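Local atomic coordinates of indole-3-pyruvate decarboxylase (Azospirillum brasilense, PDB entry 2NXW), a protein that catalyses the decarboxylation of indole-3-pyruvate to indole-3-acetaldehyde and carbon dioxide with thiamine diphosphate and a metal cation, a step in auxin biosynthesis. Residues A102-Y107 / G419-M424; E68-F73 / G427-I432; A108-V113 / A320-V325; N98-V103 / K146-A151; A75-R80 / G414-G419. All coordinates share one frame; numbering follows the deposited sequence.

Contact 1. Residues A102-Y107 / G419-M424. With TPP (thiamine diphosphate), chain E.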
# COMPACT_ATOMS: atom_id res chain seq x y z
N ALA A 102 -1.92 3.53 -22.98
CA ALA A 102 -1.23 4.51 -23.82
C ALA A 102 -0.74 5.70 -22.98
O ALA A 102 0.35 6.22 -23.22
CB ALA A 102 -2.16 5.01 -24.93
N VAL A 103 -1.54 6.10 -22.00
CA VAL A 103 -1.16 7.23 -21.16
C VAL A 103 0.01 6.85 -20.24
O VAL A 103 0.93 7.66 -20.05
CB VAL A 103 -2.37 7.74 -20.35
CG1 VAL A 103 -1.94 8.83 -19.36
CG2 VAL A 103 -3.41 8.29 -21.32
N ALA A 104 -0.01 5.63 -19.70
CA ALA A 104 1.09 5.17 -18.85
C ALA A 104 2.38 5.14 -19.68
O ALA A 104 3.45 5.50 -19.19
CB ALA A 104 0.79 3.77 -18.29
N GLY A 105 2.27 4.73 -20.95
CA GLY A 105 3.44 4.71 -21.82
C GLY A 105 4.00 6.10 -22.05
O GLY A 105 5.21 6.28 -22.07
N ALA A 106 3.11 7.07 -22.21
CA ALA A 106 3.52 8.46 -22.42
C ALA A 106 4.21 8.96 -21.15
O ALA A 106 5.23 9.65 -21.21
CB ALA A 106 2.31 9.32 -22.73
N TYR A 107 3.66 8.60 -19.99
CA TYR A 107 4.26 9.00 -18.73
C TYR A 107 5.67 8.40 -18.63
O TYR A 107 6.65 9.08 -18.35
CB TYR A 107 3.42 8.52 -17.54
CG TYR A 107 3.91 9.02 -16.20
CD1 TYR A 107 3.23 10.01 -15.51
CD2 TYR A 107 5.06 8.49 -15.62
CE1 TYR A 107 3.68 10.48 -14.27
CE2 TYR A 107 5.53 8.95 -14.38
CZ TYR A 107 4.83 9.94 -13.71
OH TYR A 107 5.28 10.38 -12.48
N GLY A 419 10.83 2.46 -26.73
CA GLY A 419 12.12 1.90 -26.37
C GLY A 419 12.36 1.59 -24.90
O GLY A 419 13.22 0.76 -24.59
N TYR A 420 11.63 2.27 -24.01
CA TYR A 420 11.79 2.01 -22.58
C TYR A 420 10.56 1.29 -22.02
O TYR A 420 10.69 0.30 -21.31
CB TYR A 420 12.00 3.31 -21.80
CG TYR A 420 13.20 4.13 -22.20
CD1 TYR A 420 14.27 3.56 -22.91
CD2 TYR A 420 13.28 5.47 -21.85
CE1 TYR A 420 15.39 4.33 -23.27
CE2 TYR A 420 14.40 6.25 -22.19
CZ TYR A 420 15.44 5.67 -22.91
OH TYR A 420 16.51 6.44 -23.29
N TYR A 421 9.38 1.80 -22.34
CA TYR A 421 8.13 1.23 -21.85
C TYR A 421 7.87 -0.17 -22.42
O TYR A 421 7.27 -1.02 -21.76
CB TYR A 421 6.98 2.17 -22.20
CG TYR A 421 5.64 1.79 -21.61
CD1 TYR A 421 5.44 1.77 -20.23
CD2 TYR A 421 4.56 1.49 -22.44
CE1 TYR A 421 4.20 1.46 -19.69
CE2 TYR A 421 3.31 1.18 -21.91
CZ TYR A 421 3.14 1.18 -20.53
OH TYR A 421 1.91 0.90 -19.98
N ALA A 422 8.31 -0.38 -23.66
CA ALA A 422 8.20 -1.67 -24.35
C ALA A 422 6.80 -2.21 -24.52
O ALA A 422 6.61 -3.43 -24.61
CB ALA A 422 9.08 -2.70 -23.65
N GLY A 423 5.81 -1.33 -24.58
CA GLY A 423 4.44 -1.78 -24.77
C GLY A 423 4.10 -1.89 -26.25
O GLY A 423 4.44 -1.01 -27.04
N MET A 424 3.44 -2.97 -26.62
CA MET A 424 3.04 -3.18 -28.01
C MET A 424 1.79 -2.42 -28.41
O MET A 424 0.92 -2.13 -27.57
CB MET A 424 2.77 -4.66 -28.27
CG MET A 424 3.98 -5.54 -28.26
SD MET A 424 3.50 -7.25 -28.18
CE MET A 424 2.69 -7.49 -29.81
N1' TPP E . 1.35 -7.01 -24.50
C2' TPP E . 1.67 -5.72 -24.68
CM2 TPP E . 0.57 -4.68 -24.79
N3' TPP E . 2.95 -5.33 -24.75
C4' TPP E . 3.98 -6.22 -24.65
N4' TPP E . 5.26 -5.76 -24.67
C5' TPP E . 3.69 -7.62 -24.52
C6' TPP E . 2.33 -7.98 -24.42
C7' TPP E . 4.79 -8.70 -24.45
N3 TPP E . 5.59 -8.87 -25.75
C2 TPP E . 6.79 -8.29 -25.83
S1 TPP E . 7.38 -8.75 -27.42
C5 TPP E . 5.99 -9.72 -27.90
C4 TPP E . 5.15 -9.65 -26.80
CM4 TPP E . 3.78 -10.39 -26.79
C6 TPP E . 5.85 -10.42 -29.19
C7 TPP E . 5.72 -9.39 -30.33
O7 TPP E . 5.37 -10.14 -31.46
PA TPP E . 5.51 -9.30 -32.80
O1A TPP E . 4.69 -8.01 -32.79
O2A TPP E . 5.03 -10.25 -33.89
O3A TPP E . 7.02 -8.91 -33.10
PB TPP E . 8.23 -10.04 -33.04
O1B TPP E . 7.78 -11.32 -33.74
O2B TPP E . 9.42 -9.35 -33.77
O3B TPP E . 8.63 -10.31 -31.60

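Contact 2. Residues E68-F73 / G427-I432. With TPP (thiamine diphosphate), chain I.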
# COMPACT_ATOMS: atom_id res chain seq x y z
N GLU A 68 -9.60 3.55 -28.55
CA GLU A 68 -8.89 4.48 -27.67
C GLU A 68 -7.37 4.29 -27.53
O GLU A 68 -6.65 5.28 -27.35
CB GLU A 68 -9.54 4.55 -26.28
CG GLU A 68 -10.88 5.30 -26.26
CD GLU A 68 -12.08 4.47 -26.70
OE1 GLU A 68 -11.93 3.26 -26.97
OE2 GLU A 68 -13.19 5.04 -26.78
N PRO A 69 -6.87 3.04 -27.59
CA PRO A 69 -5.41 2.92 -27.46
C PRO A 69 -4.74 3.80 -28.52
O PRO A 69 -3.77 4.51 -28.22
CB PRO A 69 -5.16 1.43 -27.70
CG PRO A 69 -6.35 0.80 -27.06
CD PRO A 69 -7.50 1.70 -27.56
N ALA A 70 -5.27 3.77 -29.74
CA ALA A 70 -4.73 4.57 -30.84
C ALA A 70 -4.86 6.08 -30.59
O ALA A 70 -4.02 6.85 -31.03
CB ALA A 70 -5.41 4.18 -32.15
N VAL A 71 -5.92 6.49 -29.91
CA VAL A 71 -6.08 7.92 -29.61
C VAL A 71 -4.91 8.36 -28.74
O VAL A 71 -4.26 9.39 -28.99
CB VAL A 71 -7.40 8.18 -28.86
CG1 VAL A 71 -7.46 9.62 -28.34
CG2 VAL A 71 -8.58 7.91 -29.80
N GLY A 72 -4.61 7.56 -27.72
CA GLY A 72 -3.51 7.88 -26.82
C GLY A 72 -2.15 7.81 -27.49
O GLY A 72 -1.32 8.71 -27.32
N PHE A 73 -1.92 6.76 -28.26
CA PHE A 73 -0.64 6.61 -28.96
C PHE A 73 -0.42 7.72 -29.99
O PHE A 73 0.70 8.21 -30.15
CB PHE A 73 -0.57 5.25 -29.67
CG PHE A 73 -0.52 4.05 -28.74
CD1 PHE A 73 0.31 4.04 -27.61
CD2 PHE A 73 -1.26 2.91 -29.04
CE1 PHE A 73 0.41 2.89 -26.81
CE2 PHE A 73 -1.16 1.75 -28.25
CZ PHE A 73 -0.33 1.74 -27.14
N GLY A 427 3.17 1.32 -32.58
CA GLY A 427 3.63 1.58 -33.93
C GLY A 427 2.78 2.24 -34.99
O GLY A 427 3.07 3.36 -35.43
N VAL A 428 1.75 1.54 -35.42
CA VAL A 428 0.88 2.07 -36.45
C VAL A 428 0.19 3.36 -35.99
O VAL A 428 0.21 4.36 -36.71
CB VAL A 428 -0.11 0.99 -36.93
CG1 VAL A 428 -1.22 1.60 -37.78
CG2 VAL A 428 0.66 -0.06 -37.77
N PRO A 429 -0.43 3.37 -34.79
CA PRO A 429 -1.08 4.60 -34.33
C PRO A 429 -0.10 5.76 -34.19
O PRO A 429 -0.48 6.91 -34.43
CB PRO A 429 -1.66 4.21 -32.98
CG PRO A 429 -1.96 2.74 -33.15
CD PRO A 429 -0.80 2.21 -33.96
N ALA A 430 1.14 5.49 -33.81
CA ALA A 430 2.12 6.56 -33.67
C ALA A 430 2.46 7.11 -35.05
O ALA A 430 2.60 8.32 -35.23
CB ALA A 430 3.38 6.06 -32.96
N GLY A 431 2.61 6.23 -36.04
CA GLY A 431 2.90 6.69 -37.38
C GLY A 431 1.76 7.57 -37.87
O GLY A 431 1.99 8.59 -38.53
N ILE A 432 0.54 7.18 -37.54
CA ILE A 432 -0.64 7.94 -37.94
C ILE A 432 -0.67 9.31 -37.24
O ILE A 432 -0.87 10.34 -37.89
CB ILE A 432 -1.93 7.14 -37.64
CG1 ILE A 432 -2.08 6.00 -38.66
CG2 ILE A 432 -3.15 8.06 -37.62
CD1 ILE A 432 -3.11 4.96 -38.27
N1' TPP I . -15.53 4.01 -26.42
C2' TPP I . -15.82 2.88 -25.75
CM2 TPP I . -14.69 1.91 -25.41
N3' TPP I . -17.07 2.60 -25.39
C4' TPP I . -18.11 3.44 -25.68
N4' TPP I . -19.37 3.14 -25.25
C5' TPP I . -17.85 4.63 -26.43
C6' TPP I . -16.51 4.89 -26.78
C7' TPP I . -18.98 5.65 -26.84
N3 TPP I . -20.04 5.07 -27.78
C2 TPP I . -21.20 4.66 -27.26
S1 TPP I . -22.12 4.15 -28.64
C5 TPP I . -20.91 4.49 -29.87
C4 TPP I . -19.87 5.02 -29.12
CM4 TPP I . -18.58 5.52 -29.81
C6 TPP I . -21.05 4.28 -31.32
C7 TPP I . -21.04 2.78 -31.63
O7 TPP I . -20.97 2.70 -33.04
PA TPP I . -21.29 1.24 -33.56
O1A TPP I . -20.42 0.18 -32.95
O2A TPP I . -21.05 1.30 -35.11
O3A TPP I . -22.85 0.81 -33.31
PB TPP I . -24.06 1.87 -33.71
O1B TPP I . -23.82 2.38 -35.14
O2B TPP I . -25.36 1.04 -33.63
O3B TPP I . -24.12 3.01 -32.74

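Contact 3. Residues A108-V113 / A320-V325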
# COMPACT_ATOMS: atom_id res chain seq x y z
N ALA A 108 5.76 7.10 -18.92
CA ALA A 108 7.03 6.40 -18.85
C ALA A 108 8.11 7.00 -19.74
O ALA A 108 9.29 6.96 -19.39
CB ALA A 108 6.81 4.92 -19.23
N GLU A 109 7.71 7.54 -20.89
CA GLU A 109 8.69 8.09 -21.82
C GLU A 109 8.69 9.61 -21.93
O GLU A 109 9.12 10.18 -22.93
CB GLU A 109 8.54 7.38 -23.18
CG GLU A 109 8.82 5.87 -23.00
CD GLU A 109 8.75 5.02 -24.25
OE1 GLU A 109 8.10 5.41 -25.23
OE2 GLU A 109 9.33 3.91 -24.22
N LYS A 110 8.21 10.24 -20.86
CA LYS A 110 8.22 11.70 -20.74
C LYS A 110 7.59 12.46 -21.90
O LYS A 110 8.19 13.38 -22.45
CB LYS A 110 9.68 12.16 -20.53
CG LYS A 110 10.30 11.72 -19.19
CD LYS A 110 10.02 12.69 -18.06
CE LYS A 110 10.94 13.90 -18.15
NZ LYS A 110 10.82 14.82 -16.97
N SER A 111 6.37 12.08 -22.26
CA SER A 111 5.64 12.75 -23.35
C SER A 111 4.39 13.36 -22.74
O SER A 111 3.56 12.65 -22.16
CB SER A 111 5.27 11.73 -24.43
OG SER A 111 4.63 12.39 -25.51
N PRO A 112 4.22 14.69 -22.87
CA PRO A 112 3.07 15.39 -22.30
C PRO A 112 1.76 15.29 -23.05
O PRO A 112 1.40 16.19 -23.83
CB PRO A 112 3.58 16.82 -22.19
CG PRO A 112 4.37 16.97 -23.44
CD PRO A 112 5.15 15.64 -23.51
N VAL A 113 1.04 14.20 -22.81
CA VAL A 113 -0.26 14.00 -23.42
C VAL A 113 -1.30 14.58 -22.48
O VAL A 113 -1.35 14.21 -21.30
CB VAL A 113 -0.57 12.50 -23.66
CG1 VAL A 113 -2.02 12.33 -24.09
CG2 VAL A 113 0.37 11.93 -24.72
N ALA A 320 20.74 14.55 -13.85
CA ALA A 320 19.92 15.76 -13.95
C ALA A 320 18.63 15.31 -14.61
O ALA A 320 18.63 14.92 -15.78
CB ALA A 320 20.63 16.82 -14.79
N PHE A 321 17.52 15.38 -13.87
CA PHE A 321 16.24 14.90 -14.38
C PHE A 321 15.10 15.35 -13.47
O PHE A 321 15.31 15.55 -12.28
CB PHE A 321 16.30 13.37 -14.40
CG PHE A 321 15.11 12.71 -15.03
CD1 PHE A 321 14.89 12.78 -16.40
CD2 PHE A 321 14.24 11.95 -14.25
CE1 PHE A 321 13.82 12.11 -16.99
CE2 PHE A 321 13.17 11.27 -14.83
CZ PHE A 321 12.96 11.35 -16.20
N ASP A 322 13.90 15.50 -14.03
CA ASP A 322 12.73 15.90 -13.25
C ASP A 322 12.95 17.14 -12.38
O ASP A 322 12.48 17.19 -11.24
CB ASP A 322 12.25 14.73 -12.37
CG ASP A 322 11.31 13.78 -13.10
OD1 ASP A 322 10.84 14.12 -14.20
OD2 ASP A 322 11.03 12.69 -12.54
N ARG A 323 13.64 18.12 -12.94
CA ARG A 323 13.93 19.39 -12.26
C ARG A 323 14.76 19.25 -10.98
O ARG A 323 14.60 20.03 -10.05
CB ARG A 323 12.63 20.15 -11.96
CG ARG A 323 11.87 20.57 -13.22
CD ARG A 323 10.60 21.35 -12.89
NE ARG A 323 10.88 22.67 -12.33
CZ ARG A 323 11.18 23.76 -13.04
NH1 ARG A 323 11.25 23.71 -14.36
NH2 ARG A 323 11.42 24.91 -12.41
N ALA A 324 15.65 18.26 -10.96
CA ALA A 324 16.54 18.04 -9.82
C ALA A 324 17.86 17.52 -10.35
O ALA A 324 17.96 17.13 -11.51
CB ALA A 324 15.93 17.04 -8.83
N VAL A 325 18.88 17.53 -9.51
CA VAL A 325 20.18 17.02 -9.90
C VAL A 325 20.76 16.24 -8.73
O VAL A 325 20.91 16.78 -7.63
CB VAL A 325 21.17 18.15 -10.29
CG1 VAL A 325 22.50 17.55 -10.71
CG2 VAL A 325 20.58 18.99 -11.42

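Contact 4. Residues N98-V103 / K146-A151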
# COMPACT_ATOMS: atom_id res chain seq x y z
N ASN A 98 -9.96 2.65 -21.37
CA ASN A 98 -9.34 2.00 -22.52
C ASN A 98 -8.08 2.71 -23.01
O ASN A 98 -7.41 2.22 -23.91
CB ASN A 98 -10.39 1.90 -23.64
CG ASN A 98 -10.13 0.76 -24.60
OD1 ASN A 98 -9.45 -0.23 -24.27
ND2 ASN A 98 -10.69 0.87 -25.80
N MET A 99 -7.76 3.88 -22.44
CA MET A 99 -6.57 4.62 -22.85
C MET A 99 -5.50 4.67 -21.74
O MET A 99 -4.47 5.32 -21.89
CB MET A 99 -6.97 6.05 -23.26
CG MET A 99 -5.99 6.70 -24.23
SD MET A 99 -6.62 8.26 -24.89
CE MET A 99 -6.64 9.31 -23.39
N VAL A 100 -5.75 3.96 -20.65
CA VAL A 100 -4.83 3.94 -19.52
C VAL A 100 -3.43 3.47 -19.92
O VAL A 100 -2.43 4.05 -19.51
CB VAL A 100 -5.42 3.05 -18.38
CG1 VAL A 100 -4.36 2.68 -17.36
CG2 VAL A 100 -6.57 3.80 -17.70
N ASN A 101 -3.34 2.41 -20.72
CA ASN A 101 -2.04 1.92 -21.14
C ASN A 101 -1.27 2.95 -21.98
O ASN A 101 -0.08 3.21 -21.72
CB ASN A 101 -2.20 0.61 -21.91
CG ASN A 101 -0.89 0.10 -22.44
OD1 ASN A 101 0.10 0.03 -21.70
ND2 ASN A 101 -0.86 -0.26 -23.71
N ALA A 102 -1.92 3.53 -22.98
CA ALA A 102 -1.23 4.51 -23.82
C ALA A 102 -0.74 5.70 -22.98
O ALA A 102 0.35 6.22 -23.22
CB ALA A 102 -2.16 5.01 -24.93
N VAL A 103 -1.54 6.10 -22.00
CA VAL A 103 -1.16 7.23 -21.16
C VAL A 103 0.01 6.85 -20.24
O VAL A 103 0.93 7.66 -20.05
CB VAL A 103 -2.37 7.74 -20.35
CG1 VAL A 103 -1.94 8.83 -19.36
CG2 VAL A 103 -3.41 8.29 -21.32
N LYS A 146 -4.90 9.54 -11.72
CA LYS A 146 -3.96 10.25 -10.86
C LYS A 146 -2.67 9.45 -10.73
O LYS A 146 -1.61 10.01 -10.43
CB LYS A 146 -4.57 10.47 -9.47
N GLU A 147 -2.75 8.14 -10.95
CA GLU A 147 -1.58 7.27 -10.85
C GLU A 147 -0.66 7.34 -12.07
O GLU A 147 0.51 6.95 -12.00
CB GLU A 147 -2.02 5.81 -10.67
CG GLU A 147 -2.77 5.51 -9.38
CD GLU A 147 -1.92 5.69 -8.14
OE1 GLU A 147 -0.73 5.29 -8.16
OE2 GLU A 147 -2.44 6.22 -7.13
N ILE A 148 -1.17 7.84 -13.20
CA ILE A 148 -0.38 7.90 -14.42
C ILE A 148 -0.25 9.28 -15.05
O ILE A 148 0.02 9.40 -16.25
CB ILE A 148 -0.95 6.91 -15.46
CG1 ILE A 148 -2.43 7.22 -15.71
CG2 ILE A 148 -0.78 5.48 -14.95
CD1 ILE A 148 -3.09 6.31 -16.75
N THR A 149 -0.44 10.31 -14.24
CA THR A 149 -0.31 11.69 -14.71
C THR A 149 0.36 12.53 -13.63
O THR A 149 0.34 12.15 -12.45
CB THR A 149 -1.69 12.32 -15.03
OG1 THR A 149 -2.56 12.20 -13.90
CG2 THR A 149 -2.33 11.64 -16.23
N VAL A 150 0.95 13.66 -14.02
CA VAL A 150 1.63 14.52 -13.05
C VAL A 150 0.75 15.59 -12.42
O VAL A 150 1.13 16.20 -11.43
CB VAL A 150 2.88 15.21 -13.66
CG1 VAL A 150 3.90 14.15 -14.00
CG2 VAL A 150 2.51 16.04 -14.88
N ALA A 151 -0.43 15.80 -12.99
CA ALA A 151 -1.36 16.78 -12.46
C ALA A 151 -2.74 16.45 -13.00
O ALA A 151 -2.85 15.90 -14.10
CB ALA A 151 -0.95 18.19 -12.88

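Contact 5. Residues A75-R80 / G414-G419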
# COMPACT_ATOMS: atom_id res chain seq x y z
N ALA A 75 -1.76 10.76 -29.95
CA ALA A 75 -1.51 12.03 -29.25
C ALA A 75 -0.07 12.06 -28.73
O ALA A 75 0.60 13.10 -28.78
CB ALA A 75 -2.50 12.19 -28.10
N ASP A 76 0.39 10.93 -28.20
CA ASP A 76 1.75 10.82 -27.70
C ASP A 76 2.72 11.09 -28.87
O ASP A 76 3.65 11.88 -28.76
CB ASP A 76 1.95 9.40 -27.14
CG ASP A 76 3.32 9.18 -26.54
OD1 ASP A 76 4.17 10.10 -26.56
OD2 ASP A 76 3.54 8.06 -26.03
N ALA A 77 2.49 10.42 -29.99
CA ALA A 77 3.35 10.60 -31.16
C ALA A 77 3.38 12.04 -31.65
O ALA A 77 4.43 12.53 -32.06
CB ALA A 77 2.90 9.68 -32.28
N ALA A 78 2.22 12.71 -31.64
CA ALA A 78 2.15 14.11 -32.08
C ALA A 78 2.99 14.98 -31.14
O ALA A 78 3.69 15.91 -31.59
CB ALA A 78 0.71 14.57 -32.10
N ALA A 79 2.92 14.69 -29.85
CA ALA A 79 3.69 15.45 -28.87
C ALA A 79 5.18 15.25 -29.13
O ALA A 79 5.95 16.20 -29.14
CB ALA A 79 3.33 14.99 -27.45
N ARG A 80 5.58 14.00 -29.34
CA ARG A 80 6.98 13.70 -29.59
C ARG A 80 7.47 14.31 -30.89
O ARG A 80 8.59 14.80 -30.96
CB ARG A 80 7.19 12.19 -29.65
CG ARG A 80 6.87 11.47 -28.36
CD ARG A 80 7.27 10.00 -28.45
NE ARG A 80 6.61 9.21 -27.41
CZ ARG A 80 7.07 8.06 -26.95
NH1 ARG A 80 8.20 7.55 -27.42
NH2 ARG A 80 6.37 7.40 -26.04
N GLY A 414 14.65 10.57 -37.60
CA GLY A 414 14.04 10.46 -36.29
C GLY A 414 13.46 9.06 -36.13
O GLY A 414 13.04 8.45 -37.12
N LEU A 415 13.45 8.56 -34.90
CA LEU A 415 12.90 7.24 -34.59
C LEU A 415 12.03 7.41 -33.35
O LEU A 415 12.48 7.89 -32.31
CB LEU A 415 14.02 6.24 -34.29
CG LEU A 415 13.57 4.85 -33.81
CD1 LEU A 415 12.66 4.19 -34.86
CD2 LEU A 415 14.79 3.98 -33.52
N MET A 416 10.77 7.01 -33.47
CA MET A 416 9.80 7.13 -32.39
C MET A 416 9.37 5.71 -32.03
O MET A 416 8.83 5.01 -32.88
CB MET A 416 8.63 7.95 -32.91
CG MET A 416 7.63 8.38 -31.91
SD MET A 416 6.35 9.20 -32.87
CE MET A 416 7.13 10.73 -33.29
N ALA A 417 9.59 5.28 -30.80
CA ALA A 417 9.22 3.91 -30.43
C ALA A 417 9.17 3.77 -28.92
O ALA A 417 9.71 4.60 -28.20
CB ALA A 417 10.26 2.94 -31.00
N PRO A 418 8.51 2.71 -28.43
CA PRO A 418 8.42 2.50 -26.98
C PRO A 418 9.69 1.80 -26.49
O PRO A 418 9.66 0.71 -25.92
CB PRO A 418 7.16 1.64 -26.84
CG PRO A 418 7.20 0.80 -28.08
CD PRO A 418 7.64 1.77 -29.16
N GLY A 419 10.83 2.46 -26.73
CA GLY A 419 12.12 1.90 -26.37
C GLY A 419 12.36 1.59 -24.90
O GLY A 419 13.22 0.76 -24.59

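Contact 1. Residues A102-Y107 / G419-M424
In the loop whose backbone hydrogen-bonds the aminopyrimidine of thiamine diphosphate, Tyr-421 turns its ring onto Gly-105 of helix 100-108. The touch is a CH-pi contact: Gly-105 CA stands over the middle of one ring face, 3.5 Å from the centroid of the Tyr-421 ring and only 11° off its normal. With no side chain at Gly-105, the helix backbone can come this close. At the far end of the ring, Tyr-421 OH lies 3.5 Å from Ala-104 CB. Tyr-421 CG is anti to the backbone N (chi1 -173°), which carries the ring away from the cofactor to the helix, where the hydroxyl donates to Asn-101 OD1. The next few residues of the loop grip the cofactor. N4' of the thiamine diphosphate donates to Ala-422 O at 2.7 Å, and Met-424 N donates almost straight to its N3' at 3.1 Å. Met-424 SD comes within 3.2 Å of C4 of the thiazolium, so the side chain lies against both rings, consistent with the bulky residue that supports the V-shaped cofactor in this enzyme family. Glu-109 OE2 takes the backbone N-H groups of Tyr-420 and Tyr-421. Behind the contact, helix 100-108 packs on strand 113-119 and helix 68-82, Met-424 reaches helix 449-455, and Phe-97 of the second subunit touches Tyr-421.

Contact 2. Residues E68-F73 / G427-I432
The ring of Phe-73 meets Pro-429 obliquely, with Pro-429 CG 4.2 Å from Phe-73 CD2, while on another side Ala-102 of helix 100-108 comes up to its CD1. The closer touch is at the root of the side chain, where Phe-73 CB and Pro-429 CB are 3.6 Å apart. This is helix-on-helix packing between the N-terminal and C-terminal cofactor-binding domains of a thiamine diphosphate enzyme. The short axes of 68-73 and 427-432 approach to 8.3 Å and cross at -51°. The proline ring lies alongside Phe-73, pointing the same way, and Pro-429 CB also rests 3.8 Å from Ala-70 CB. No hydrogen bond joins the two segments. Val-428, on helix 427-437, packs on strand 443-448 of the C-terminal domain. At the start of helix 68-82, Glu-68 turns to another active site, whose cofactor is held mostly by the second subunit. The side chain of Glu-68 bends at chi2 (82°), and OE1 accepts a hydrogen bond from Asn-98 ND2. As in other members of the family, this glutamate faces the aminopyrimidine: Glu-68 OE2 is 2.6 Å from N1' of that thiamine diphosphate.

Contact 3. Residues A108-V113 / A320-V325
Lys-110 reaches out to Asp-322 and makes a salt bridge, with NZ 2.9 Å from Asp-322 OD1 and approaching nearly in line with the C-O bond. On the way its methylenes pass the end of the Phe-321 ring: Lys-110 CE is 3.6 Å from Phe-321 CE1, and CD is 3.7 Å from Phe-321 CZ. Lys-110 NZ also makes an off-centre cation-pi contact, 4.5 Å from the centroid of the Phe-321 ring and 29° from its normal. Both partners, Phe-321 and Asp-322, sit at the tip of a beta hairpin of the central domain, strands 317-321 and 324-327, while the lysine belongs to the loop that leaves helix 100-108 in the N-terminal domain. The contact therefore bridges two domains. Lys-110 gets there by bending at chi2 and chi3 rather than running straight.

In the next shell, the ammonium is shared with Gln-175 O and Glu-232 OE2, so several acceptors fix its place. Asp-322 is steadied too, its OD2 pairing with Arg-177 and its N donating to Glu-232. The hairpin holds Asp-322 in a type I' turn, closed by Phe-321 N to Ala-324 O at 3.0 Å and by the reverse bond from Ala-324 N. On the other side, positive phi at Lys-110 (53°) marks it as the C-prime residue of a Schellman motif. The helix thus ends with Lys-110 N directed at Tyr-107 O. The wider bond of the motif runs from Ser-111 N to Ala-106 O.

Contact 4. Residues N98-V103 / K146-A151
Ile-148 plugs into the side of helix 100-108 between Val-100 and Val-103, a buried apolar contact within the N-terminal domain, beside the second subunit. The methyl Ile-148 CD1 does the touching. It lies 3.9 Å from Val-100 CG1 and 3.8 Å from Val-103 CG1, two branches one turn apart on the same helix flank, and it comes within 3.6 Å of the carbonyl Val-100 O that lies between them. The isoleucine crosses both valines at about a right angle. Its first torsion (chi1 56°) places CG1 between the backbone N and the carbonyl carbon, the crowded position, while an extended chi2 pushes CD1 straight out to the helix.

The domain is an alpha/beta fold on a six-stranded parallel sheet, and this contact joins a helix on one of its faces to the connection between helix 140-145 and the outer strand 152-154. Beyond Ile-148 the chain runs to that strand: Val-150 and Ala-151 make backbone hydrogen bonds to Pro-178 and Tyr-180. Val-103 has strand 113-119 behind it, through Val-115, and Val-100 packs on Phe-97 of the second subunit.

Val-103 CG1 has a second neighbour in the loop backbone, 3.7 Å from Ile-148 O, a buried carbonyl oxygen with no hydrogen-bond partner in the model. The next residue lends a more distant touch, Thr-149 CG2 being 4.2 Å from Val-103 CG1. Thr-149 OG1 is hydrogen-bonded to Phe-145 O and Gln-152 NE2.

Contact 5. Residues A75-R80 / G414-G419
Met-416 drives its thioether between Ala-77 and Arg-80, where the edge strand 415-416 of the parallel sheet in the C-terminal domain packs against helix 68-82 of the N-terminal domain. This is the tight part. Met-416 SD sits 3.5 Å from Ala-77 CB, and the terminal methyl CE, swung round by the bend at chi3 (-75°), lies 3.5 Å from Ala-77 O. Further back, Met-416 CG rests 3.8 Å from Arg-80 CD, the aliphatic part of the arginine running obliquely past the methionine.

The polar end is looser, although it is buried as well. Arg-80 NH1 reaches Ala-417 O at the edge of the guanidinium, but at 3.4 Å and 133° the hydrogen bond is weak. What holds the guanidinium comes from its own helix and from the neighbouring loop: Asp-76, one turn earlier, is salt-bridged to Arg-80, and Glu-109 OE1 makes a second salt bridge to Arg-80 NH2. Backbone hydrogen bonds of Met-416 to Ile-396 and Ala-398 keep the strand in its sheet. As part of the Asp-76 pairing, Arg-80 NH2 donates to Asp-76 OD2 at 2.9 Å, meeting the oxygen on its syn side but 24° out of the carboxylate plane.

In the fold
From the N terminus, helix 68-82 comes first and supplies one side of contacts 2 and 5. The chain then passes through 98-108, which opens contacts 4 and 1, and leaves the helix at the start of contact 3. Contact 4 is the first to close, at 146-151, within the N-terminal domain. Contact 3 closes next, on the central domain, and crosses contact 4. Contacts 5, 1 and 2 close in turn on the C-terminal domain, at 414-419, 419-424 and 427-432. Contact 2 spans all the others; contact 5 encloses 3 and 4 but crosses 1, and contact 1 encloses 3. Helices 68-82 and 100-108, with the loop after the second, thus tie the N-terminal domain to the other two.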